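Local coordinates for tryptophan halogenase (Shewanella frigidimarina, PDB 2PYX), which probably acts as a flavin-dependent monooxygenase of the tryptophan halogenase family, relatives of which use reduced FAD, oxygen and halide to chlorinate tryptophan, at residues G151-I157 / L508-L514; H163-N167 / R500-L504. One frame throughout, in Å; residues are numbered along the deposited sequence. Where two conformers were deposited one is given.

Contact 1 (G151-I157 / L508-L514); sequences GLAPKSI and LPTNREL
Where the loop from helix 144-149 to strand 169-172 meets the turn between helices 484-507 and 511-520, a single antiparallel bridge supplies the backbone pairing and side-chain packing most of the rest. Gly151, with phi 70°, ends helix 144-149 in a Schellman motif; Leu152 and Ala153 then run extended beside Leu508-Thr510. Leu152 and Thr510 form the non-hydrogen-bonded pair, CA atoms 4.2 Å apart. Around it, Ala153 N donates to Pro509 O at 2.8 Å, and Asn511 N more weakly to Gly151 O at 3.3 Å. CA-H...O contacts join Leu152 CA to Pro509 O and Thr510 CA to Gly151 O, each 3.4 Å.

Thr510 is the N-cap of the last helix, started by a capping box: Glu513 N to Thr510 OG1 is 3.2 Å, Thr510 N to Glu513 OE2 2.8 Å. Asn511 OD1 lies 3.4 Å from Ala153 CA, while its ND2 donates hydrogen bonds to Ile270 O and Ser272 OG.

Among apolar contacts, Ala153 CB is 3.5 Å from Leu514 CD2 and 4.1 Å from Pro509 CG, Leu152 CB 4.2 Å from Leu508 CB, and Ile157 CB 3.9 Å from CD1 of Leu514 (chi1 t, chi2 p). Leu508 CD1 (chi1 m, chi2 t) packs on the backbone, 3.4 Å from Ala153 O.

Lys155 O, 3.4 Å from Leu514 CD2, is buried without a hydrogen-bonding partner; between these segments that end rests on packing, while Lys155 NZ finds partners in Glu77 and Tyr168.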
ATOM      1  N   GLY A 151      21.911  -3.157  -1.304  1.00 17.27           N
ATOM      2  CA  GLY A 151      21.502  -1.769  -1.356  1.00 15.71           C
ATOM      3  C   GLY A 151      21.345  -1.211  -2.752  1.00 12.08           C
ATOM      4  O   GLY A 151      21.444   0.015  -2.950  1.00 14.03           O
ATOM      5  N   LEU A 152      21.041  -2.078  -3.703  1.00 13.85           N
ATOM      6  CA  LEU A 152      20.960  -1.636  -5.075  1.00 13.59           C
ATOM      7  C   LEU A 152      19.560  -1.199  -5.527  1.00 13.69           C
ATOM      8  O   LEU A 152      18.538  -1.648  -4.972  1.00 13.86           O
ATOM      9  CB  LEU A 152      21.495  -2.704  -6.005  1.00 12.65           C
ATOM     10  CG  LEU A 152      22.909  -3.253  -5.699  1.00 14.42           C
ATOM     11  CD1 LEU A 152      23.265  -4.360  -6.660  1.00 15.60           C
ATOM     12  CD2 LEU A 152      23.920  -2.109  -5.786  1.00 17.46           C
ATOM     13  N   ALA A 153      19.542  -0.354  -6.547  1.00 12.87           N
ATOM     14  CA  ALA A 153      18.321   0.217  -7.074  1.00 11.37           C
ATOM     15  C   ALA A 153      17.594  -0.782  -8.006  1.00 11.35           C
ATOM     16  O   ALA A 153      18.129  -1.839  -8.326  1.00 12.50           O
ATOM     17  CB  ALA A 153      18.637   1.477  -7.800  1.00 11.90           C
ATOM     18  N   PRO A 154      16.344  -0.468  -8.403  1.00 11.18           N
ATOM     19  CA  PRO A 154      15.607  -1.331  -9.345  1.00 10.91           C
ATOM     20  C   PRO A 154      15.814  -1.022 -10.831  1.00 10.11           C
ATOM     21  O   PRO A 154      15.212  -1.663 -11.688  1.00 12.51           O
ATOM     22  CB  PRO A 154      14.138  -1.005  -9.015  1.00 11.31           C
ATOM     23  CG  PRO A 154      14.187   0.399  -8.558  1.00 12.19           C
ATOM     24  CD  PRO A 154      15.496   0.627  -7.902  1.00 11.86           C
ATOM     25  N   LYS A 155      16.636  -0.013 -11.107  1.00 12.16           N
ATOM     26  CA  LYS A 155      16.840   0.451 -12.478  1.00 11.57           C
ATOM     27  C   LYS A 155      18.137   1.252 -12.538  1.00 13.14           C
ATOM     28  O   LYS A 155      18.729   1.530 -11.526  1.00 12.56           O
ATOM     29  CB  LYS A 155      15.634   1.298 -12.948  1.00 12.17           C
ATOM     30  CG  LYS A 155      15.449   2.606 -12.161  1.00 11.59           C
ATOM     31  CD  LYS A 155      14.111   3.265 -12.432  1.00 13.33           C
ATOM     32  CE  LYS A 155      13.943   3.732 -13.868  1.00 13.22           C
ATOM     33  NZ  LYS A 155      12.585   4.373 -14.132  1.00 12.41           N
ATOM     34  N   SER A 156      18.547   1.606 -13.757  1.00 15.65           N
ATOM     35  CA  SER A 156      19.755   2.386 -14.010  0.50 16.82           C
ATOM     36  C   SER A 156      19.362   3.782 -14.462  1.00 16.38           C
ATOM     37  O   SER A 156      18.207   4.012 -14.822  1.00 16.57           O
ATOM     38  CB  SER A 156      20.558   1.716 -15.124  0.50 16.73           C
ATOM     39  OG  SER A 156      19.809   1.687 -16.331  0.50 21.31           O
ATOM     40  N   ILE A 157      20.325   4.704 -14.483  1.00 15.22           N
ATOM     41  CA  ILE A 157      20.044   6.096 -14.905  1.00 15.85           C
ATOM     42  C   ILE A 157      19.615   6.174 -16.385  1.00 15.68           C
ATOM     43  O   ILE A 157      18.903   7.114 -16.801  1.00 18.03           O
ATOM     44  CB  ILE A 157      21.242   7.022 -14.545  1.00 17.88           C
ATOM     45  CG1 ILE A 157      20.888   8.504 -14.701  1.00 16.66           C
ATOM     46  CG2 ILE A 157      22.499   6.657 -15.382  1.00 19.00           C
ATOM     47  CD1 ILE A 157      19.608   8.931 -14.028  1.00 16.70           C
ATOM     48  N   LEU A 508      23.868  -2.699 -11.429  1.00 16.48           N
ATOM     49  CA  LEU A 508      22.936  -1.714 -10.863  1.00 16.18           C
ATOM     50  C   LEU A 508      23.614  -0.783  -9.865  1.00 14.82           C
ATOM     51  O   LEU A 508      24.566  -1.171  -9.172  1.00 16.00           O
ATOM     52  CB  LEU A 508      21.756  -2.426 -10.172  1.00 14.45           C
ATOM     53  CG  LEU A 508      20.714  -3.101 -11.063  1.00 14.02           C
ATOM     54  CD1 LEU A 508      19.841  -4.071 -10.254  1.00 18.74           C
ATOM     55  CD2 LEU A 508      19.855  -2.092 -11.796  1.00 16.45           C
ATOM     56  N   PRO A 509      23.149   0.479  -9.807  1.00 15.27           N
ATOM     57  CA  PRO A 509      23.676   1.437  -8.862  1.00 16.60           C
ATOM     58  C   PRO A 509      23.074   1.254  -7.476  1.00 16.45           C
ATOM     59  O   PRO A 509      21.984   0.653  -7.341  1.00 14.12           O
ATOM     60  CB  PRO A 509      23.188   2.759  -9.421  1.00 15.95           C
ATOM     61  CG  PRO A 509      21.872   2.425 -10.090  1.00 15.60           C
ATOM     62  CD  PRO A 509      22.082   1.061 -10.655  1.00 14.67           C
ATOM     63  N   THR A 510      23.729   1.805  -6.473  1.00 15.25           N
ATOM     64  CA  THR A 510      23.085   1.965  -5.174  1.00 17.12           C
ATOM     65  C   THR A 510      21.980   3.017  -5.282  1.00 16.88           C
ATOM     66  O   THR A 510      21.935   3.840  -6.200  1.00 16.23           O
ATOM     67  CB  THR A 510      24.046   2.412  -4.089  1.00 18.30           C
ATOM     68  OG1 THR A 510      24.526   3.728  -4.388  1.00 19.95           O
ATOM     69  CG2 THR A 510      25.190   1.447  -3.934  1.00 19.32           C
ATOM     70  N   ASN A 511      21.067   3.006  -4.314  1.00 15.27           N
ATOM     71  CA  ASN A 511      19.995   3.958  -4.350  1.00 15.83           C
ATOM     72  C   ASN A 511      20.481   5.385  -4.336  1.00 15.48           C
ATOM     73  O   ASN A 511      20.020   6.167  -5.140  1.00 16.81           O
ATOM     74  CB  ASN A 511      19.045   3.724  -3.190  1.00 18.63           C
ATOM     75  CG  ASN A 511      18.347   2.391  -3.302  1.00 15.00           C
ATOM     76  OD1 ASN A 511      17.661   2.132  -4.293  1.00 16.45           O
ATOM     77  ND2 ASN A 511      18.524   1.546  -2.302  1.00 15.40           N
ATOM     78  N   ARG A 512      21.410   5.718  -3.440  1.00 17.69           N
ATOM     79  CA  ARG A 512      21.885   7.098  -3.355  1.00 20.10           C
ATOM     80  C   ARG A 512      22.639   7.500  -4.631  1.00 17.90           C
ATOM     81  O   ARG A 512      22.418   8.593  -5.143  1.00 19.23           O
ATOM     82  CB  ARG A 512      22.738   7.372  -2.109  1.00 22.47           C
ATOM     83  CG  ARG A 512      22.861   8.887  -1.893  1.00 23.91           C
ATOM     84  CD  ARG A 512      23.422   9.270  -0.558  1.00 32.10           C
ATOM     85  NE  ARG A 512      22.584   8.973   0.603  1.00 30.18           N
ATOM     86  CZ  ARG A 512      21.548   9.698   1.025  1.00 25.18           C
ATOM     87  NH1 ARG A 512      21.079  10.723   0.326  1.00 29.66           N
ATOM     88  NH2 ARG A 512      20.920   9.338   2.135  1.00 29.49           N
ATOM     89  N   GLU A 513      23.500   6.637  -5.150  1.00 17.14           N
ATOM     90  CA  GLU A 513      24.223   7.017  -6.373  1.00 20.10           C
ATOM     91  C   GLU A 513      23.257   7.283  -7.542  1.00 19.44           C
ATOM     92  O   GLU A 513      23.454   8.233  -8.303  1.00 19.67           O
ATOM     93  CB  GLU A 513      25.383   6.052  -6.681  1.00 23.16           C
ATOM     94  CG  GLU A 513      25.237   5.021  -7.738  1.00 26.96           C
ATOM     95  CD  GLU A 513      26.406   4.039  -7.727  1.00 28.91           C
ATOM     96  OE1 GLU A 513      27.576   4.461  -7.971  1.00 36.19           O
ATOM     97  OE2 GLU A 513      26.169   2.836  -7.493  1.00 23.56           O
ATOM     98  N   LEU A 514      22.168   6.506  -7.621  1.00 17.25           N
ATOM     99  CA  LEU A 514      21.158   6.695  -8.651  1.00 15.91           C
ATOM    100  C   LEU A 514      20.375   7.992  -8.424  1.00 16.18           C
ATOM    101  O   LEU A 514      20.224   8.798  -9.344  1.00 20.96           O
ATOM    102  CB  LEU A 514      20.217   5.473  -8.728  1.00 16.62           C
ATOM    103  CG  LEU A 514      19.071   5.607  -9.711  1.00 13.49           C
ATOM    104  CD1 LEU A 514      19.605   5.946 -11.132  1.00 14.55           C
ATOM    105  CD2 LEU A 514      18.176   4.357  -9.748  1.00 15.68           C
TER

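Contact 2 (H163-N167 / R500-L504)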
ATOM      1  N   HIS A 163       9.967   2.663 -16.189  1.00 14.76           N
ATOM      2  CA  HIS A 163      10.461   1.341 -16.542  1.00 13.97           C
ATOM      3  C   HIS A 163      11.439   0.836 -15.516  1.00 14.58           C
ATOM      4  O   HIS A 163      11.903   1.595 -14.660  1.00 15.44           O
ATOM      5  CB  HIS A 163      11.074   1.334 -17.950  1.00 17.59           C
ATOM      6  CG  HIS A 163      10.052   1.463 -19.025  1.00 23.21           C
ATOM      7  ND1 HIS A 163       9.738   0.418 -19.865  1.00 27.46           N
ATOM      8  CD2 HIS A 163       9.221   2.480 -19.353  1.00 25.43           C
ATOM      9  CE1 HIS A 163       8.780   0.802 -20.692  1.00 30.55           C
ATOM     10  NE2 HIS A 163       8.443   2.045 -20.399  1.00 31.11           N
ATOM     11  N   PHE A 164      11.769  -0.439 -15.606  1.00 16.20           N
ATOM     12  CA  PHE A 164      12.524  -1.066 -14.556  1.00 16.29           C
ATOM     13  C   PHE A 164      13.304  -2.266 -15.011  1.00 15.07           C
ATOM     14  O   PHE A 164      12.960  -2.881 -16.022  1.00 16.81           O
ATOM     15  CB  PHE A 164      11.588  -1.439 -13.376  1.00 15.79           C
ATOM     16  CG  PHE A 164      10.477  -2.380 -13.725  1.00 14.60           C
ATOM     17  CD1 PHE A 164      10.698  -3.751 -13.774  1.00 15.70           C
ATOM     18  CD2 PHE A 164       9.202  -1.911 -14.007  1.00 17.57           C
ATOM     19  CE1 PHE A 164       9.670  -4.636 -14.087  1.00 17.91           C
ATOM     20  CE2 PHE A 164       8.174  -2.804 -14.327  1.00 17.54           C
ATOM     21  CZ  PHE A 164       8.409  -4.157 -14.352  1.00 19.55           C
ATOM     22  N   GLN A 165      14.344  -2.575 -14.235  1.00 17.09           N
ATOM     23  CA  GLN A 165      15.018  -3.855 -14.297  1.00 16.55           C
ATOM     24  C   GLN A 165      14.391  -4.847 -13.331  1.00 17.73           C
ATOM     25  O   GLN A 165      14.204  -6.008 -13.663  1.00 19.41           O
ATOM     26  CB  GLN A 165      16.510  -3.649 -14.110  1.00 18.75           C
ATOM     27  CG  GLN A 165      17.082  -2.974 -15.372  1.00 22.84           C
ATOM     28  CD  GLN A 165      18.458  -2.408 -15.181  1.00 33.06           C
ATOM     29  OE1 GLN A 165      19.459  -3.055 -15.487  1.00 40.23           O
ATOM     30  NE2 GLN A 165      18.528  -1.201 -14.670  1.00 22.38           N
ATOM     31  N   ASN A 166      14.005  -4.369 -12.155  1.00 13.67           N
ATOM     32  CA  ASN A 166      13.179  -5.146 -11.226  1.00 12.87           C
ATOM     33  C   ASN A 166      12.025  -4.247 -10.755  1.00 13.47           C
ATOM     34  O   ASN A 166      12.217  -3.050 -10.593  1.00 12.65           O
ATOM     35  CB  ASN A 166      13.962  -5.621 -10.009  1.00 13.60           C
ATOM     36  CG  ASN A 166      14.735  -6.891 -10.265  1.00 17.32           C
ATOM     37  OD1 ASN A 166      14.218  -7.840 -10.837  1.00 17.76           O
ATOM     38  ND2 ASN A 166      15.961  -6.937  -9.773  1.00 14.59           N
ATOM     39  N   ASN A 167      10.841  -4.812 -10.561  1.00 12.84           N
ATOM     40  CA  ASN A 167       9.647  -3.993 -10.263  1.00 12.80           C
ATOM     41  C   ASN A 167       9.819  -3.229  -8.964  1.00 11.04           C
ATOM     42  O   ASN A 167      10.428  -3.722  -8.002  1.00 12.29           O
ATOM     43  CB  ASN A 167       8.377  -4.856 -10.191  1.00 12.78           C
ATOM     44  CG  ASN A 167       7.090  -4.086 -10.520  1.00 10.94           C
ATOM     45  OD1 ASN A 167       7.128  -2.894 -10.804  1.00 14.26           O
ATOM     46  ND2 ASN A 167       5.962  -4.787 -10.526  1.00 16.38           N
ATOM     47  N   ARG A 500      20.777 -14.125 -14.020  1.00 17.88           N
ATOM     48  CA  ARG A 500      20.261 -12.763 -14.050  1.00 17.88           C
ATOM     49  C   ARG A 500      20.624 -11.991 -12.793  1.00 17.64           C
ATOM     50  O   ARG A 500      20.964 -10.814 -12.862  1.00 17.42           O
ATOM     51  CB  ARG A 500      18.744 -12.779 -14.219  1.00 19.11           C
ATOM     52  CG  ARG A 500      18.134 -11.427 -14.331  1.00 23.73           C
ATOM     53  CD  ARG A 500      16.742 -11.546 -14.895  1.00 30.56           C
ATOM     54  NE  ARG A 500      16.078 -10.260 -14.894  1.00 29.06           N
ATOM     55  CZ  ARG A 500      15.520  -9.704 -13.814  1.00 38.97           C
ATOM     56  NH1 ARG A 500      15.527 -10.327 -12.627  1.00 34.31           N
ATOM     57  NH2 ARG A 500      14.954  -8.516 -13.918  1.00 36.06           N
ATOM     58  N   THR A 501      20.484 -12.631 -11.635  1.00 16.32           N
ATOM     59  CA  THR A 501      20.871 -12.044 -10.370  1.00 16.03           C
ATOM     60  C   THR A 501      22.339 -11.609 -10.408  1.00 16.81           C
ATOM     61  O   THR A 501      22.696 -10.482 -10.033  1.00 16.41           O
ATOM     62  CB  THR A 501      20.647 -13.035  -9.206  1.00 18.07           C
ATOM     63  OG1 THR A 501      19.266 -13.432  -9.186  1.00 16.33           O
ATOM     64  CG2 THR A 501      21.034 -12.419  -7.887  1.00 19.07           C
ATOM     65  N   GLN A 502      23.193 -12.512 -10.877  1.00 18.70           N
ATOM     66  CA  GLN A 502      24.612 -12.215 -10.925  1.00 19.93           C
ATOM     67  C   GLN A 502      24.867 -11.025 -11.847  1.00 19.60           C
ATOM     68  O   GLN A 502      25.637 -10.130 -11.489  1.00 20.07           O
ATOM     69  CB  GLN A 502      25.396 -13.458 -11.353  1.00 21.47           C
ATOM     70  CG  GLN A 502      26.899 -13.248 -11.430  1.00 33.56           C
ATOM     71  CD  GLN A 502      27.605 -13.433 -10.085  1.00 46.43           C
ATOM     72  OE1 GLN A 502      27.037 -13.188  -9.009  1.00 47.23           O
ATOM     73  NE2 GLN A 502      28.861 -13.872 -10.148  1.00 53.29           N
ATOM     74  N   ALA A 503      24.218 -11.001 -13.009  1.00 18.30           N
ATOM     75  CA  ALA A 503      24.471  -9.925 -13.978  1.00 16.48           C
ATOM     76  C   ALA A 503      24.027  -8.594 -13.386  1.00 18.28           C
ATOM     77  O   ALA A 503      24.766  -7.612 -13.390  1.00 19.51           O
ATOM     78  CB  ALA A 503      23.782 -10.193 -15.293  1.00 20.77           C
ATOM     79  N   LEU A 504      22.822  -8.559 -12.823  1.00 16.11           N
ATOM     80  CA  LEU A 504      22.316  -7.316 -12.250  1.00 15.59           C
ATOM     81  C   LEU A 504      23.140  -6.857 -11.067  1.00 14.12           C
ATOM     82  O   LEU A 504      23.299  -5.649 -10.848  1.00 14.53           O
ATOM     83  CB  LEU A 504      20.845  -7.476 -11.826  1.00 14.89           C
ATOM     84  CG  LEU A 504      19.873  -7.571 -12.988  1.00 16.62           C
ATOM     85  CD1 LEU A 504      18.491  -7.940 -12.493  1.00 20.24           C
ATOM     86  CD2 LEU A 504      19.779  -6.273 -13.757  1.00 17.60           C
TER
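With the nearest CA atoms, those of Gln165 and Leu504, 8.3 Å apart, this contact depends on side-chain reach. Arg500 comes first on the helix, its CB directed at the loop and its chain extended through three trans torsions. The guanidinium presents its edge to Asn166 OD1, with a hydrogen bond from NH2 at 3.2 Å and a weak one from NH1 at 3.3 Å; NH2 also lies 2.6 Å from Gln165 O. Thr501 turns away from this loop, its side chain touching Ser143 and Val146. One helical turn beyond Arg500, tied to it by Leu504 N to Arg500 O at 2.9 Å, Leu504 again faces the loop, with CD2 3.7 Å from Gln165 OE1 and CD1 3.8 Å from Asn166 ND2. That amide nitrogen is hydrogen-bonded to Ser143 OG. The contact therefore joins the late part of helix 484-507 to the loop leading into strand 169-172, with helix 144-149 beside both: Asn166 and Leu504 each touch its Leu147.

Contacts 1 and 2, with centres about 11 Å apart, involve two halves of one loop, between helix 144-149 and strand 169-172: contact 1 is made with the connection between helices 484-507 and 511-520 and the start of the latter, contact 2 with the late part of helix 484-507. Contact 2 is nested within the chain closed by contact 1. The halves are tied directly: Pro154 O lies 2.8 Å from Gln165 N and 3.0 Å from Asn166 N, consistent with two backbone hydrogen bonds, and Leu508 of contact 1 touches Gln165 of contact 2. The side chain of Lys89, the predicted active-site residue, is about 8 Å from that of Pro154 in contact 1. The side chain of Asn166 in contact 2 is about 11 Å from that of Lys89.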